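Local coordinates for type IV secretion protein Dot (Legionella pneumophila, PDB 6KS5), which is a deubiquitinase, Ceg23, that regulates the association of polyubiquitin with the Legionella phagosome, at residues K150-E153 against L157-A160; K198-W201 against T207-C210. All blocks are in the same frame, centred on the assembly; numbering follows the deposited sequence.

Contact 1. Residues K150-E153 against L157-A160; sequences KSTE and LYEA
Lys-150 and Glu-159 carry the charged half of this contact, their side chains crossing at about a right angle. NZ of Lys-150 lies 3.9 Å from OE1 of Glu-159, a long salt bridge, and the ammonium group has a stronger partner in Glu-162. Two carboxylates near one lysine probably favour its charged form. The aliphatic parts touch as well: CD of Lys-150 is 3.5 Å from both CG and OE1 of Glu-159. Extended beyond CG, the lysine thus runs across the glutamate and carries NZ on towards Glu-162, which suits a long residue to this partly exposed place.

The contact belongs to a short connection between two consecutive short helices, in which the end of helix 146-150 and the loop after it fold back on helix 155-160.

Beyond the charges, Thr-152 meets Tyr-158. OG1 of Thr-152 stands 4.0 Å from CE2 of Tyr-158, approaching the ring obliquely. With chi1 at 59°, OG1 sits between the backbone N and the carbonyl carbon, and it is hydrogen-bonded to the carbonyl oxygen of Leu-149. Tyr-158 suits a buried site because its ring packs edge-to-face with Tyr-137 while its hydroxyl is hydrogen-bonded to the carbonyl oxygen of Ala-133.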
# COMPACT_ATOMS: atom_id res chain seq x y z
N LYS A 150 -15.71 -4.30 1.88
CA LYS A 150 -14.58 -3.38 1.80
C LYS A 150 -13.52 -3.66 2.86
O LYS A 150 -12.36 -3.28 2.68
CB LYS A 150 -15.06 -1.94 1.93
CG LYS A 150 -15.71 -1.37 0.68
CD LYS A 150 -16.05 0.11 0.87
CE LYS A 150 -17.26 0.51 0.05
NZ LYS A 150 -17.44 1.99 0.01
N SER A 151 -13.90 -4.30 3.97
CA SER A 151 -12.94 -4.73 4.97
C SER A 151 -12.28 -6.04 4.61
O SER A 151 -11.48 -6.56 5.40
CB SER A 151 -13.63 -4.86 6.34
OG SER A 151 -13.94 -6.22 6.61
N THR A 152 -12.61 -6.61 3.46
CA THR A 152 -12.02 -7.87 3.05
C THR A 152 -10.65 -7.62 2.41
O THR A 152 -10.23 -6.48 2.19
CB THR A 152 -12.95 -8.61 2.09
OG1 THR A 152 -13.21 -7.79 0.93
CG2 THR A 152 -14.27 -8.93 2.77
N GLU A 153 -9.96 -8.72 2.10
CA GLU A 153 -8.69 -8.66 1.39
C GLU A 153 -8.79 -7.94 0.06
O GLU A 153 -7.77 -7.48 -0.46
CB GLU A 153 -8.15 -10.08 1.16
CG GLU A 153 -9.20 -11.09 0.68
CD GLU A 153 -10.12 -11.59 1.78
OE1 GLU A 153 -9.93 -11.17 2.95
OE2 GLU A 153 -11.05 -12.38 1.48
N LEU A 157 -9.51 -3.09 -4.11
CA LEU A 157 -10.02 -3.36 -5.45
C LEU A 157 -11.52 -3.13 -5.52
O LEU A 157 -12.03 -2.64 -6.54
CB LEU A 157 -9.67 -4.79 -5.85
CG LEU A 157 -10.14 -5.25 -7.23
CD1 LEU A 157 -9.07 -4.98 -8.26
CD2 LEU A 157 -10.50 -6.73 -7.20
N TYR A 158 -12.24 -3.47 -4.46
CA TYR A 158 -13.68 -3.27 -4.44
C TYR A 158 -14.05 -1.80 -4.38
O TYR A 158 -15.13 -1.41 -4.85
CB TYR A 158 -14.30 -4.03 -3.26
CG TYR A 158 -14.36 -5.53 -3.47
CD1 TYR A 158 -13.93 -6.11 -4.65
CD2 TYR A 158 -14.86 -6.37 -2.48
CE1 TYR A 158 -13.99 -7.47 -4.84
CE2 TYR A 158 -14.93 -7.73 -2.66
CZ TYR A 158 -14.49 -8.27 -3.84
OH TYR A 158 -14.54 -9.63 -4.03
N GLU A 159 -13.17 -0.96 -3.82
CA GLU A 159 -13.47 0.46 -3.73
C GLU A 159 -13.14 1.20 -5.02
O GLU A 159 -13.88 2.10 -5.43
CB GLU A 159 -12.71 1.09 -2.56
CG GLU A 159 -13.58 1.32 -1.35
CD GLU A 159 -13.11 2.49 -0.50
OE1 GLU A 159 -13.68 2.70 0.59
OE2 GLU A 159 -12.16 3.19 -0.92
N ALA A 160 -12.05 0.82 -5.69
CA ALA A 160 -11.67 1.49 -6.92
C ALA A 160 -12.74 1.30 -8.00
O ALA A 160 -13.07 2.25 -8.72
CB ALA A 160 -10.32 0.98 -7.41

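Contact 2. Residues K198-W201 against T207-C210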
# COMPACT_ATOMS: atom_id res chain seq x y z
N LYS A 198 -13.49 -8.35 -18.19
CA LYS A 198 -12.27 -8.04 -18.92
C LYS A 198 -12.43 -6.77 -19.75
O LYS A 198 -11.52 -5.93 -19.79
CB LYS A 198 -11.89 -9.22 -19.81
CG LYS A 198 -10.50 -9.14 -20.42
CD LYS A 198 -10.08 -10.48 -21.00
CE LYS A 198 -9.14 -10.31 -22.17
NZ LYS A 198 -8.09 -9.29 -21.89
N ASN A 199 -13.58 -6.60 -20.41
CA ASN A 199 -13.81 -5.40 -21.20
C ASN A 199 -13.80 -4.16 -20.32
O ASN A 199 -13.34 -3.09 -20.75
CB ASN A 199 -15.14 -5.50 -21.94
CG ASN A 199 -15.06 -6.36 -23.17
OD1 ASN A 199 -13.98 -6.57 -23.72
ND2 ASN A 199 -16.20 -6.85 -23.62
N TYR A 200 -14.32 -4.27 -19.10
CA TYR A 200 -14.24 -3.15 -18.17
C TYR A 200 -12.81 -2.95 -17.69
O TYR A 200 -12.33 -1.82 -17.59
CB TYR A 200 -15.17 -3.38 -16.98
CG TYR A 200 -14.90 -2.45 -15.83
CD1 TYR A 200 -15.20 -1.10 -15.93
CD2 TYR A 200 -14.35 -2.92 -14.64
CE1 TYR A 200 -14.96 -0.24 -14.88
CE2 TYR A 200 -14.11 -2.06 -13.58
CZ TYR A 200 -14.41 -0.72 -13.71
OH TYR A 200 -14.18 0.16 -12.67
N TRP A 201 -12.11 -4.06 -17.43
CA TRP A 201 -10.78 -4.00 -16.82
C TRP A 201 -9.77 -3.34 -17.76
O TRP A 201 -9.09 -2.39 -17.38
CB TRP A 201 -10.32 -5.41 -16.45
CG TRP A 201 -9.11 -5.42 -15.60
CD1 TRP A 201 -7.86 -5.86 -15.95
CD2 TRP A 201 -9.02 -4.98 -14.24
NE1 TRP A 201 -7.00 -5.71 -14.89
CE2 TRP A 201 -7.69 -5.17 -13.83
CE3 TRP A 201 -9.93 -4.45 -13.34
CZ2 TRP A 201 -7.25 -4.85 -12.55
CZ3 TRP A 201 -9.50 -4.12 -12.06
CH2 TRP A 201 -8.17 -4.33 -11.68
N THR A 207 -6.70 0.98 -14.60
CA THR A 207 -6.11 2.27 -14.26
C THR A 207 -6.79 2.88 -13.04
O THR A 207 -6.12 3.45 -12.18
CB THR A 207 -6.17 3.23 -15.46
OG1 THR A 207 -7.49 3.79 -15.59
CG2 THR A 207 -5.79 2.52 -16.75
N LEU A 208 -8.12 2.74 -12.93
CA LEU A 208 -8.82 3.18 -11.73
C LEU A 208 -8.25 2.52 -10.48
O LEU A 208 -8.13 3.14 -9.42
CB LEU A 208 -10.31 2.86 -11.84
CG LEU A 208 -11.23 3.79 -12.62
CD1 LEU A 208 -12.57 3.12 -12.75
CD2 LEU A 208 -11.35 5.13 -11.93
N TYR A 209 -7.88 1.24 -10.61
CA TYR A 209 -7.29 0.52 -9.50
C TYR A 209 -5.94 1.12 -9.12
O TYR A 209 -5.66 1.32 -7.93
CB TYR A 209 -7.14 -0.94 -9.90
CG TYR A 209 -6.58 -1.86 -8.85
CD1 TYR A 209 -7.15 -1.95 -7.58
CD2 TYR A 209 -5.50 -2.68 -9.14
CE1 TYR A 209 -6.64 -2.82 -6.64
CE2 TYR A 209 -5.00 -3.55 -8.21
CZ TYR A 209 -5.56 -3.62 -6.97
OH TYR A 209 -5.03 -4.50 -6.05
N CYS A 210 -5.11 1.44 -10.11
CA CYS A 210 -3.82 2.00 -9.77
C CYS A 210 -3.97 3.41 -9.19
O CYS A 210 -3.20 3.81 -8.32
CB CYS A 210 -2.92 1.97 -11.01
SG CYS A 210 -2.77 0.30 -11.65
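Two neighbouring parts of the long helix 193-214 meet here through their side chains, Tyr-200 with Leu-208 and Trp-201 with Tyr-209. The partners are eight residues apart, yet the CA atoms of Trp-201 and Tyr-209 are 9.3 Å apart, nearer than a straight helix would put them and consistent with a bend. Large side chains bridge the remaining distance.

Tyr-200 reaches Leu-208 with its hydroxyl end: OH of Tyr-200 lies 3.4 Å from CD1 of Leu-208. The two side chains cross at about a right angle. Leu-208, its CB pointing toward 198-201, suits its place by offering a branch methyl for van der Waals contact, which takes nothing from the hydroxyl's hydrogen bond to OD1 of Asn-161. The tyrosine ring stacks on Phe-164.

CB of Trp-201 starts out away from 207-210, but with chi1 at -169° the indole is carried along the helix towards it, and CH2 comes to 4.0 Å from both CB and CD2 of Tyr-209, at the root of the ring. The six-membered ring of Trp-201 and the ring of Tyr-209 have centroids 6.0 Å apart and planes inclined at 46°, an oblique aromatic pair. NE1 of Trp-201 is hydrogen-bonded to the carbonyl oxygen of Lys-120.

No hydrogen bond joins the segments, so their cohesion is apolar and aromatic, while the buried polar atoms of Tyr-200 and Trp-201 find partners elsewhere.

From the N terminus, the chain first closes contact 1, a short loop in which the end of helix 146-150 and the residues after it return to helix 155-160 with three residues between the segments. Contact 2 follows in series: it opens and closes on helix 193-214, its five intervening residues all helical, so no loop is closed there. The two neither nest nor cross, yet their centres are about 14 Å apart and they touch. CD1 of Leu-157 packs 3.6 Å from CH2 of Trp-201, and CB of Ala-160 lies 3.7 Å from CA of Tyr-209. Helix 155-160 thereby packs against helix 193-214, and Leu-157 also touches helix 130-140.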